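Local coordinates for protein copper chaperone CopZ (Staphylococcus aureus, PDB 6FF2) that sequesters copper(I) inside the cell and carries it to the copper-exporting P-type ATPase CopA, at residues A[24-32]-A[42-51]. Residues are numbered along the deposited sequence; the frame is centred on the assembly and turned at random.
With MG (magnesium ion), chain E.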
loop_
_atom_site.group_PDB
_atom_site.type_symbol
_atom_site.label_atom_id
_atom_site.label_comp_id
_atom_site.label_asym_id
_atom_site.label_seq_id
_atom_site.Cartn_x
_atom_site.Cartn_y
_atom_site.Cartn_z
ATOM N N LEU A 24 -8.542 -11.059 4.864
ATOM C CA LEU A 24 -9.531 -11.552 5.833
ATOM C C LEU A 24 -10.791 -12.042 5.169
ATOM O O LEU A 24 -11.294 -13.070 5.529
ATOM C CB LEU A 24 -9.814 -10.499 6.900
ATOM C CG LEU A 24 -8.639 -10.213 7.878
ATOM C CD1 LEU A 24 -8.830 -8.901 8.655
ATOM C CD2 LEU A 24 -8.483 -11.403 8.849
ATOM N N ASN A 25 -11.324 -11.267 4.217
ATOM C CA ASN A 25 -12.530 -11.687 3.494
ATOM C C ASN A 25 -12.370 -12.922 2.617
ATOM O O ASN A 25 -13.373 -13.557 2.244
ATOM C CB ASN A 25 -13.090 -10.510 2.703
ATOM C CG ASN A 25 -13.847 -9.553 3.570
ATOM O OD1 ASN A 25 -14.806 -9.947 4.239
ATOM N ND2 ASN A 25 -13.479 -8.282 3.529
ATOM N N ASN A 26 -11.156 -13.293 2.273
ATOM C CA ASN A 26 -10.892 -14.547 1.578
ATOM C C ASN A 26 -11.136 -15.774 2.403
ATOM O O ASN A 26 -11.219 -16.837 1.843
ATOM C CB ASN A 26 -9.428 -14.622 1.113
ATOM C CG ASN A 26 -9.204 -15.752 0.141
ATOM O OD1 ASN A 26 -9.873 -15.806 -0.909
ATOM N ND2 ASN A 26 -8.320 -16.689 0.493
ATOM N N ILE A 27 -11.173 -15.644 3.741
ATOM C CA ILE A 27 -11.352 -16.785 4.601
ATOM C C ILE A 27 -12.826 -17.150 4.652
ATOM O O ILE A 27 -13.654 -16.286 4.990
ATOM C CB ILE A 27 -10.840 -16.541 6.022
ATOM C CG1 ILE A 27 -9.393 -15.965 6.046
ATOM C CG2 ILE A 27 -10.992 -17.812 6.841
ATOM C CD1 ILE A 27 -8.927 -15.415 7.402
ATOM N N ASP A 28 -13.127 -18.424 4.429
ATOM C CA ASP A 28 -14.519 -18.902 4.528
ATOM C C ASP A 28 -14.958 -18.808 5.974
ATOM O O ASP A 28 -14.265 -19.266 6.904
ATOM C CB ASP A 28 -14.627 -20.345 4.034
ATOM C CG ASP A 28 -16.071 -20.904 4.056
ATOM O OD1 ASP A 28 -17.001 -20.124 3.756
ATOM O OD2 ASP A 28 -16.296 -22.117 4.393
ATOM N N GLY A 29 -16.109 -18.152 6.159
ATOM C CA GLY A 29 -16.670 -17.873 7.486
ATOM C C GLY A 29 -16.470 -16.451 7.989
ATOM O O GLY A 29 -17.091 -16.010 8.972
ATOM N N VAL A 30 -15.545 -15.686 7.355
ATOM C CA VAL A 30 -15.449 -14.237 7.608
ATOM C C VAL A 30 -16.434 -13.545 6.722
ATOM O O VAL A 30 -16.486 -13.757 5.522
ATOM C CB VAL A 30 -14.046 -13.715 7.325
ATOM C CG1 VAL A 30 -14.020 -12.207 7.366
ATOM C CG2 VAL A 30 -13.090 -14.292 8.335
ATOM N N THR A 31 -17.291 -12.762 7.379
ATOM C CA THR A 31 -18.380 -12.045 6.720
ATOM C C THR A 31 -17.946 -10.662 6.255
ATOM O O THR A 31 -18.298 -10.249 5.159
ATOM C CB THR A 31 -19.598 -12.009 7.634
ATOM O OG1 THR A 31 -19.901 -13.369 8.034
ATOM C CG2 THR A 31 -20.734 -11.361 6.957
ATOM N N SER A 32 -17.185 -9.942 7.082
ATOM C CA SER A 32 -16.634 -8.680 6.701
ATOM C C SER A 32 -15.444 -8.334 7.570
ATOM O O SER A 32 -15.255 -8.898 8.666
ATOM C CB SER A 32 -17.732 -7.593 6.828
ATOM O OG SER A 32 -18.031 -7.284 8.166
ATOM N N VAL A 42 -8.709 -3.703 13.822
ATOM C CA VAL A 42 -9.417 -4.339 12.748
ATOM C C VAL A 42 -10.620 -5.151 13.265
ATOM O O VAL A 42 -10.409 -6.040 14.067
ATOM C CB VAL A 42 -8.464 -5.267 11.981
ATOM C CG1 VAL A 42 -9.175 -5.836 10.745
ATOM C CG2 VAL A 42 -7.172 -4.498 11.615
ATOM N N SER A 43 -11.812 -4.755 12.870
ATOM C CA SER A 43 -13.033 -5.403 13.315
ATOM C C SER A 43 -13.460 -6.425 12.298
ATOM O O SER A 43 -13.745 -6.091 11.151
ATOM C CB SER A 43 -14.138 -4.406 13.568
ATOM O OG SER A 43 -15.361 -5.085 13.924
ATOM N N VAL A 44 -13.629 -7.682 12.733
ATOM C CA VAL A 44 -13.997 -8.785 11.829
ATOM C C VAL A 44 -15.315 -9.358 12.336
ATOM O O VAL A 44 -15.457 -9.649 13.530
ATOM C CB VAL A 44 -12.914 -9.855 11.866
ATOM C CG1 VAL A 44 -13.286 -11.000 10.974
ATOM C CG2 VAL A 44 -11.550 -9.309 11.489
ATOM N N GLN A 45 -16.267 -9.445 11.444
ATOM C CA GLN A 45 -17.553 -10.131 11.678
ATOM C C GLN A 45 -17.431 -11.530 11.062
ATOM O O GLN A 45 -17.065 -11.680 9.874
ATOM C CB GLN A 45 -18.702 -9.385 11.030
ATOM C CG GLN A 45 -18.857 -7.963 11.548
ATOM C CD GLN A 45 -19.477 -7.902 12.915
ATOM O OE1 GLN A 45 -20.176 -8.828 13.350
ATOM N NE2 GLN A 45 -19.273 -6.813 13.580
ATOM N N TYR A 46 -17.787 -12.562 11.828
ATOM C CA TYR A 46 -17.535 -13.917 11.380
ATOM C C TYR A 46 -18.446 -14.932 12.072
ATOM O O TYR A 46 -19.007 -14.618 13.143
ATOM C CB TYR A 46 -16.073 -14.299 11.645
ATOM C CG TYR A 46 -15.681 -14.446 13.116
ATOM C CD1 TYR A 46 -15.541 -13.374 13.960
ATOM C CD2 TYR A 46 -15.461 -15.722 13.672
ATOM C CE1 TYR A 46 -15.171 -13.508 15.293
ATOM C CE2 TYR A 46 -15.104 -15.873 15.001
ATOM C CZ TYR A 46 -14.953 -14.759 15.826
ATOM O OH TYR A 46 -14.593 -14.917 17.102
ATOM N N ASP A 47 -18.529 -16.114 11.457
ATOM C CA ASP A 47 -19.267 -17.254 12.025
ATOM C C ASP A 47 -18.236 -18.036 12.844
ATOM O O ASP A 47 -17.318 -18.636 12.245
ATOM C CB ASP A 47 -19.845 -18.099 10.905
ATOM C CG ASP A 47 -20.619 -19.340 11.412
ATOM O OD1 ASP A 47 -20.438 -19.679 12.596
ATOM O OD2 ASP A 47 -21.329 -19.917 10.581
ATOM N N ASP A 48 -18.364 -17.994 14.161
ATOM C CA ASP A 48 -17.376 -18.573 15.077
ATOM C C ASP A 48 -17.453 -20.109 15.085
ATOM O O ASP A 48 -16.574 -20.756 15.675
ATOM C CB ASP A 48 -17.408 -18.003 16.480
ATOM C CG ASP A 48 -18.645 -18.413 17.265
ATOM O OD1 ASP A 48 -19.654 -18.822 16.686
ATOM O OD2 ASP A 48 -18.647 -18.254 18.483
ATOM N N SER A 49 -18.387 -20.699 14.352
ATOM C CA SER A 49 -18.363 -22.145 14.150
ATOM C C SER A 49 -17.468 -22.514 13.009
ATOM O O SER A 49 -17.030 -23.678 12.896
ATOM C CB SER A 49 -19.752 -22.693 13.883
ATOM O OG SER A 49 -20.442 -22.715 15.087
ATOM N N LYS A 50 -17.121 -21.544 12.136
ATOM C CA LYS A 50 -16.398 -21.843 10.891
ATOM C C LYS A 50 -14.967 -21.360 10.891
ATOM O O LYS A 50 -14.101 -22.025 10.335
ATOM C CB LYS A 50 -17.084 -21.214 9.730
ATOM C CG LYS A 50 -18.339 -21.927 9.398
ATOM C CD LYS A 50 -19.025 -21.320 8.194
ATOM C CE LYS A 50 -18.178 -21.310 6.928
ATOM N NZ LYS A 50 -19.065 -20.769 5.849
ATOM N N VAL A 51 -14.713 -20.252 11.566
ATOM C CA VAL A 51 -13.372 -19.638 11.490
ATOM C C VAL A 51 -12.871 -19.323 12.862
ATOM O O VAL A 51 -13.618 -18.899 13.736
ATOM C CB VAL A 51 -13.348 -18.466 10.479
ATOM C CG1 VAL A 51 -14.282 -17.419 10.822
ATOM C CG2 VAL A 51 -11.948 -17.870 10.417
HETATM MG MG MG E . -15.358 -13.632 1.780
HETATM O O HOH W 1 -16.032 -12.141 3.407
HETATM O O HOH W 2 -15.367 -15.165 3.227
HETATM O O HOH W 3 -12.479 -21.053 7.761
HETATM O O HOH W 4 -16.444 -5.655 9.931
HETATM O O HOH W 5 -17.271 -14.082 1.819
HETATM O O HOH W 6 -15.329 -11.979 0.594
#
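Thr31 and Ser32 both give their backbone N-H to Gln45 O, at 2.7 Å from Thr31 N and 3.3 Å from Ser32 N. This is a classic beta bulge, where strand 30-36 begins and strand 41-46 ends. Gln45 N returns a bond to Ser32 O. Beyond the bulge, Asp47 N bonds to Gly29 O at 2.9 Å. Gly29 is the third residue of the type II turn Ile27 to Val30, with a positive phi (102°), and its CA lies against the Lys50 side chain.

The tight side is apolar. With chi1 at 171°, Val30 turns CG1 onto Val44 CG1 (3.9 Å) and CG2 towards Val51 CG1. The Val30 and Val44 side chains cross at about a right angle. Leu24 CD1 touches both Val42 CG1 and Val44 CG2. Ile27 CG2 packs on Val51 CG2 at 3.7 Å.

The solvent side is looser and polar. Lys50 NZ forms a salt bridge with Asp28 OD1 at 3.0 Å, approaching from above the carboxylate plane. Water 3 links Asp28 O to Lys50 O, and water 4 joins Ser32 OG to Ser43 O. A magnesium ion binds Asn25 O at 2.0 Å; water 2 on the ion donates to Val30 O, and water 1 lies between Val30 O and Asn25 OD1.

Helix 53-62 packs on the apolar side, with Met56 against Leu24 and Tyr46. Strand 3-9 pairs with the other edge of 41-46, within the ferredoxin-like fold of heavy-metal-associated domains.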